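Local coordinates for protein putative 4-amino-4-deoxychorismate lyase (Thermus thermophilus, PDB 2ZGI) that binds pyridoxal 5'-phosphate and probably acts as a lyase of the class-IV aminotransferase family, perhaps on 4-amino-4-deoxychorismate, at residues D[107-119]-D[139-152]. Numbering follows the deposited sequence.
Sequences EGVRVRLTGYRVH and EARKEGAFEGLLLD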
loop_
_atom_site.group_PDB
_atom_site.type_symbol
_atom_site.label_atom_id
_atom_site.label_comp_id
_atom_site.label_asym_id
_atom_site.label_seq_id
_atom_site.Cartn_x
_atom_site.Cartn_y
_atom_site.Cartn_z
ATOM N N GLU D 107 -7.046 33.673 -11.274
ATOM C CA GLU D 107 -7.042 33.375 -9.834
ATOM C C GLU D 107 -6.769 31.901 -9.456
ATOM O O GLU D 107 -6.478 31.583 -8.291
ATOM C CB GLU D 107 -8.361 33.866 -9.226
ATOM C CG GLU D 107 -8.628 35.332 -9.586
ATOM C CD GLU D 107 -10.073 35.787 -9.363
ATOM O OE1 GLU D 107 -10.905 34.997 -8.850
ATOM O OE2 GLU D 107 -10.378 36.961 -9.702
ATOM N N GLY D 108 -6.856 31.006 -10.436
ATOM C CA GLY D 108 -6.511 29.613 -10.216
ATOM C C GLY D 108 -7.590 28.771 -9.558
ATOM O O GLY D 108 -8.565 29.286 -8.995
ATOM N N VAL D 109 -7.394 27.461 -9.622
ATOM C CA VAL D 109 -8.291 26.492 -9.014
ATOM C C VAL D 109 -7.592 25.744 -7.858
ATOM O O VAL D 109 -6.367 25.810 -7.722
ATOM C CB VAL D 109 -8.788 25.451 -10.054
ATOM C CG1 VAL D 109 -9.533 26.149 -11.223
ATOM C CG2 VAL D 109 -7.626 24.605 -10.582
ATOM N N ARG D 110 -8.398 25.055 -7.050
ATOM C CA ARG D 110 -7.942 24.136 -5.996
ATOM C C ARG D 110 -7.828 22.709 -6.546
ATOM O O ARG D 110 -8.685 22.289 -7.340
ATOM C CB ARG D 110 -8.933 24.128 -4.824
ATOM C CG ARG D 110 -9.090 25.488 -4.092
ATOM C CD ARG D 110 -9.897 25.348 -2.787
ATOM N NE ARG D 110 -11.348 25.536 -2.956
ATOM C CZ ARG D 110 -12.286 25.125 -2.085
ATOM N NH1 ARG D 110 -11.953 24.476 -0.972
ATOM N NH2 ARG D 110 -13.572 25.350 -2.336
ATOM N N VAL D 111 -6.778 21.982 -6.140
ATOM C CA VAL D 111 -6.743 20.529 -6.329
ATOM C C VAL D 111 -6.855 19.792 -5.003
ATOM O O VAL D 111 -6.587 20.348 -3.935
ATOM C CB VAL D 111 -5.491 19.986 -7.089
ATOM C CG1 VAL D 111 -5.341 20.666 -8.429
ATOM C CG2 VAL D 111 -4.184 20.097 -6.242
ATOM N N ARG D 112 -7.235 18.534 -5.090
ATOM C CA ARG D 112 -7.220 17.643 -3.975
ATOM C C ARG D 112 -6.369 16.430 -4.376
ATOM O O ARG D 112 -6.617 15.776 -5.411
ATOM C CB ARG D 112 -8.652 17.212 -3.678
ATOM C CG ARG D 112 -8.773 15.952 -2.883
ATOM C CD ARG D 112 -8.703 16.240 -1.385
ATOM N NE ARG D 112 -9.190 15.107 -0.596
ATOM C CZ ARG D 112 -9.286 15.113 0.734
ATOM N NH1 ARG D 112 -8.976 16.207 1.423
ATOM N NH2 ARG D 112 -9.708 14.033 1.370
ATOM N N LEU D 113 -5.359 16.130 -3.569
ATOM C CA LEU D 113 -4.634 14.874 -3.741
ATOM C C LEU D 113 -5.471 13.736 -3.165
ATOM O O LEU D 113 -5.879 13.790 -1.995
ATOM C CB LEU D 113 -3.264 14.945 -3.045
ATOM C CG LEU D 113 -2.472 13.645 -2.939
ATOM C CD1 LEU D 113 -2.134 13.137 -4.325
ATOM C CD2 LEU D 113 -1.200 13.854 -2.089
ATOM N N THR D 114 -5.758 12.712 -3.967
ATOM C CA THR D 114 -6.563 11.604 -3.455
ATOM C C THR D 114 -5.680 10.388 -3.200
ATOM O O THR D 114 -4.510 10.398 -3.544
ATOM C CB THR D 114 -7.728 11.241 -4.414
ATOM O OG1 THR D 114 -7.238 10.410 -5.495
ATOM C CG2 THR D 114 -8.405 12.508 -4.978
ATOM N N GLY D 115 -6.249 9.350 -2.615
ATOM C CA GLY D 115 -5.565 8.056 -2.470
ATOM C C GLY D 115 -5.835 7.080 -3.615
ATOM O O GLY D 115 -5.320 5.951 -3.610
ATOM N N TYR D 116 -6.641 7.488 -4.605
ATOM C CA TYR D 116 -6.899 6.631 -5.759
ATOM C C TYR D 116 -5.665 6.459 -6.626
ATOM O O TYR D 116 -4.908 7.407 -6.845
ATOM C CB TYR D 116 -8.076 7.151 -6.602
ATOM C CG TYR D 116 -9.368 7.045 -5.836
ATOM C CD1 TYR D 116 -9.952 5.800 -5.606
ATOM C CD2 TYR D 116 -9.968 8.182 -5.284
ATOM C CE1 TYR D 116 -11.142 5.681 -4.877
ATOM C CE2 TYR D 116 -11.167 8.081 -4.552
ATOM C CZ TYR D 116 -11.730 6.823 -4.343
ATOM O OH TYR D 116 -12.893 6.703 -3.619
ATOM N N ARG D 117 -5.491 5.244 -7.126
ATOM C CA ARG D 117 -4.370 4.908 -8.012
ATOM C C ARG D 117 -4.843 4.729 -9.465
ATOM O O ARG D 117 -5.985 4.296 -9.702
ATOM C CB ARG D 117 -3.707 3.587 -7.563
ATOM C CG ARG D 117 -2.619 3.737 -6.477
ATOM C CD ARG D 117 -3.145 4.259 -5.165
ATOM N NE ARG D 117 -4.140 3.369 -4.572
ATOM C CZ ARG D 117 -3.867 2.330 -3.781
ATOM N NH1 ARG D 117 -2.618 2.002 -3.513
ATOM N NH2 ARG D 117 -4.852 1.572 -3.308
ATOM N N VAL D 118 -3.963 5.076 -10.411
ATOM C CA VAL D 118 -4.066 4.597 -11.803
ATOM C C VAL D 118 -3.819 3.071 -11.869
ATOM O O VAL D 118 -3.287 2.447 -10.905
ATOM C CB VAL D 118 -3.114 5.371 -12.743
ATOM C CG1 VAL D 118 -3.417 6.860 -12.665
ATOM C CG2 VAL D 118 -1.625 5.118 -12.371
ATOM N N HIS D 119 -4.271 2.453 -12.958
ATOM C CA HIS D 119 -3.914 1.082 -13.199
ATOM C C HIS D 119 -2.484 0.950 -13.730
ATOM O O HIS D 119 -2.063 1.701 -14.626
ATOM C CB HIS D 119 -4.883 0.364 -14.121
ATOM C CG HIS D 119 -4.630 -1.108 -14.163
ATOM N ND1 HIS D 119 -3.588 -1.659 -14.877
ATOM C CD2 HIS D 119 -5.224 -2.130 -13.508
ATOM C CE1 HIS D 119 -3.582 -2.965 -14.704
ATOM N NE2 HIS D 119 -4.565 -3.275 -13.878
ATOM N N GLU D 139 -14.336 12.711 -5.239
ATOM C CA GLU D 139 -13.697 13.138 -4.006
ATOM C C GLU D 139 -13.262 14.606 -4.016
ATOM O O GLU D 139 -13.533 15.359 -3.049
ATOM C CB GLU D 139 -12.532 12.203 -3.636
ATOM C CG GLU D 139 -11.960 12.501 -2.232
ATOM C CD GLU D 139 -10.700 11.720 -1.937
ATOM O OE1 GLU D 139 -10.731 10.496 -2.137
ATOM O OE2 GLU D 139 -9.683 12.338 -1.521
ATOM N N ALA D 140 -12.619 15.044 -5.097
ATOM C CA ALA D 140 -12.182 16.418 -5.192
ATOM C C ALA D 140 -13.345 17.409 -5.045
ATOM O O ALA D 140 -13.268 18.407 -4.293
ATOM C CB ALA D 140 -11.432 16.657 -6.506
ATOM N N ARG D 141 -14.415 17.139 -5.784
ATOM C CA ARG D 141 -15.573 18.019 -5.799
ATOM C C ARG D 141 -16.277 18.024 -4.437
ATOM O O ARG D 141 -16.708 19.075 -3.978
ATOM C CB ARG D 141 -16.529 17.628 -6.942
ATOM C CG ARG D 141 -15.998 18.050 -8.313
ATOM C CD ARG D 141 -17.044 17.884 -9.414
ATOM N NE ARG D 141 -16.527 18.321 -10.711
ATOM C CZ ARG D 141 -17.207 18.230 -11.854
ATOM N NH1 ARG D 141 -18.436 17.704 -11.853
ATOM N NH2 ARG D 141 -16.663 18.653 -12.990
ATOM N N LYS D 142 -16.397 16.862 -3.802
ATOM C CA LYS D 142 -16.896 16.814 -2.418
ATOM C C LYS D 142 -16.129 17.796 -1.508
ATOM O O LYS D 142 -16.740 18.491 -0.689
ATOM C CB LYS D 142 -16.851 15.402 -1.847
ATOM C CG LYS D 142 -17.577 15.273 -0.515
ATOM C CD LYS D 142 -17.681 13.821 -0.083
ATOM C CE LYS D 142 -18.308 13.702 1.314
ATOM N NZ LYS D 142 -18.684 12.276 1.613
ATOM N N GLU D 143 -14.807 17.869 -1.694
ATOM C CA GLU D 143 -13.920 18.755 -0.923
ATOM C C GLU D 143 -13.817 20.152 -1.478
ATOM O O GLU D 143 -12.902 20.892 -1.115
ATOM C CB GLU D 143 -12.498 18.182 -0.887
ATOM C CG GLU D 143 -12.120 17.552 0.432
ATOM C CD GLU D 143 -12.910 16.325 0.699
ATOM O OE1 GLU D 143 -13.615 16.259 1.752
ATOM O OE2 GLU D 143 -12.839 15.438 -0.178
ATOM N N GLY D 144 -14.711 20.508 -2.388
ATOM C CA GLY D 144 -14.739 21.851 -2.936
ATOM C C GLY D 144 -13.614 22.190 -3.898
ATOM O O GLY D 144 -13.382 23.370 -4.162
ATOM N N ALA D 145 -12.911 21.164 -4.409
ATOM C CA ALA D 145 -11.786 21.335 -5.352
ATOM C C ALA D 145 -12.166 21.097 -6.813
ATOM O O ALA D 145 -13.148 20.416 -7.085
ATOM C CB ALA D 145 -10.634 20.404 -4.976
ATOM N N PHE D 146 -11.356 21.629 -7.732
ATOM C CA PHE D 146 -11.589 21.485 -9.173
ATOM C C PHE D 146 -11.165 20.121 -9.721
ATOM O O PHE D 146 -11.861 19.517 -10.548
ATOM C CB PHE D 146 -10.912 22.621 -9.970
ATOM C CG PHE D 146 -11.054 22.471 -11.466
ATOM C CD1 PHE D 146 -12.234 22.862 -12.112
ATOM C CD2 PHE D 146 -10.032 21.894 -12.224
ATOM C CE1 PHE D 146 -12.371 22.707 -13.501
ATOM C CE2 PHE D 146 -10.170 21.728 -13.617
ATOM C CZ PHE D 146 -11.328 22.133 -14.245
ATOM N N GLU D 147 -10.016 19.630 -9.272
ATOM C CA GLU D 147 -9.484 18.403 -9.851
ATOM C C GLU D 147 -8.961 17.510 -8.759
ATOM O O GLU D 147 -8.430 18.001 -7.749
ATOM C CB GLU D 147 -8.352 18.719 -10.843
ATOM C CG GLU D 147 -7.624 17.473 -11.499
ATOM C CD GLU D 147 -8.559 16.688 -12.408
ATOM O OE1 GLU D 147 -8.370 16.724 -13.658
ATOM O OE2 GLU D 147 -9.502 16.063 -11.893
ATOM N N GLY D 148 -9.095 16.204 -8.969
ATOM C CA GLY D 148 -8.520 15.217 -8.060
ATOM C C GLY D 148 -7.294 14.611 -8.694
ATOM O O GLY D 148 -7.301 14.310 -9.908
ATOM N N LEU D 149 -6.238 14.461 -7.882
ATOM C CA LEU D 149 -4.992 13.811 -8.314
ATOM C C LEU D 149 -4.887 12.359 -7.871
ATOM O O LEU D 149 -5.355 11.990 -6.773
ATOM C CB LEU D 149 -3.759 14.623 -7.843
ATOM C CG LEU D 149 -3.809 16.118 -8.213
ATOM C CD1 LEU D 149 -2.626 16.911 -7.642
ATOM C CD2 LEU D 149 -3.906 16.364 -9.703
ATOM N N LEU D 150 -4.271 11.545 -8.739
ATOM C CA LEU D 150 -4.114 10.099 -8.551
ATOM C C LEU D 150 -2.628 9.690 -8.428
ATOM O O LEU D 150 -1.746 10.399 -8.900
ATOM C CB LEU D 150 -4.771 9.298 -9.701
ATOM C CG LEU D 150 -6.307 9.442 -9.835
ATOM C CD1 LEU D 150 -6.616 10.606 -10.774
ATOM C CD2 LEU D 150 -6.965 8.146 -10.278
ATOM N N LEU D 151 -2.398 8.556 -7.773
ATOM C CA LEU D 151 -1.062 8.029 -7.472
ATOM C C LEU D 151 -0.731 6.825 -8.335
ATOM O O LEU D 151 -1.647 6.197 -8.905
ATOM C CB LEU D 151 -1.049 7.538 -6.019
ATOM C CG LEU D 151 -1.524 8.572 -4.990
ATOM C CD1 LEU D 151 -1.572 7.934 -3.621
ATOM C CD2 LEU D 151 -0.625 9.792 -5.042
ATOM N N ASP D 152 0.561 6.505 -8.426
ATOM C CA ASP D 152 0.980 5.203 -8.936
ATOM C C ASP D 152 1.149 4.238 -7.743
ATOM O O ASP D 152 0.824 4.586 -6.586
ATOM C CB ASP D 152 2.227 5.277 -9.845
ATOM C CG ASP D 152 3.509 5.647 -9.104
ATOM O OD1 ASP D 152 3.513 5.711 -7.852
ATOM O OD2 ASP D 152 4.513 5.877 -9.809
HETATM O O HOH W 1 -8.754 9.027 -1.540
HETATM O O HOH W 2 0.087 3.662 -4.259
#
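Arg112 and Leu149 hold the centre of a parallel strand pair, Leu149 N giving its hydrogen to Arg112 O at 2.8 Å, while Arg112 N reaches back to Glu147 O. The pairing starts with Phe146 N to Arg110 O and, after a beta bulge that shifts the register by two, resumes with Leu151 N to Tyr116 O and Val118 N to Leu151 O. Thr114 sits at the break. Its OG1 lies between the backbone N and the carbonyl carbon (chi1 81°), from where it donates to Leu149 O at 2.8 Å; Thr114 N approaches that oxygen from the opposite face of its carbonyl plane. OG1 also accepts from Tyr116 N, an ST turn that spans the corner at Gly115.

Charged groups tie the strand to the helix end. Glu139 OE2 meets Arg112 NE at 3.0 Å through its anti lone pair, nearly in the guanidinium plane, though the carboxylate itself stands 80° to that plane. Glu143 instead stacks over one guanidinium face, its OE2 a long 3.7 Å from Arg112 NE, so this pairing is of charges alone. A water links Glu139 OE1 to Gly115 N.

Among the apolar contacts, Leu113 CD1 touches Leu151 CD2 at 3.7 Å and Val111 CG2 meets Leu149 CD1 at 3.8 Å, all four side chains on one sheet face. Val109 CB presses on Phe146 CB at 3.5 Å.

The contact joins strand 111-117, helix 131-142 and strand 147-151 of a beta-alpha-beta unit; the helix, closed by a Schellman motif with Gly144 as its C-prime residue, packs with Ala140 against Arg112 and Ala136 against Thr114 and Leu150. Strand 147-151 runs between 111-117 and antiparallel 157-160, with the side chain of Leu150 about 6 Å from the bound pyridoxal 5'-phosphate; beyond the bulge, Arg117 forms a salt bridge with Asp121 of the second subunit.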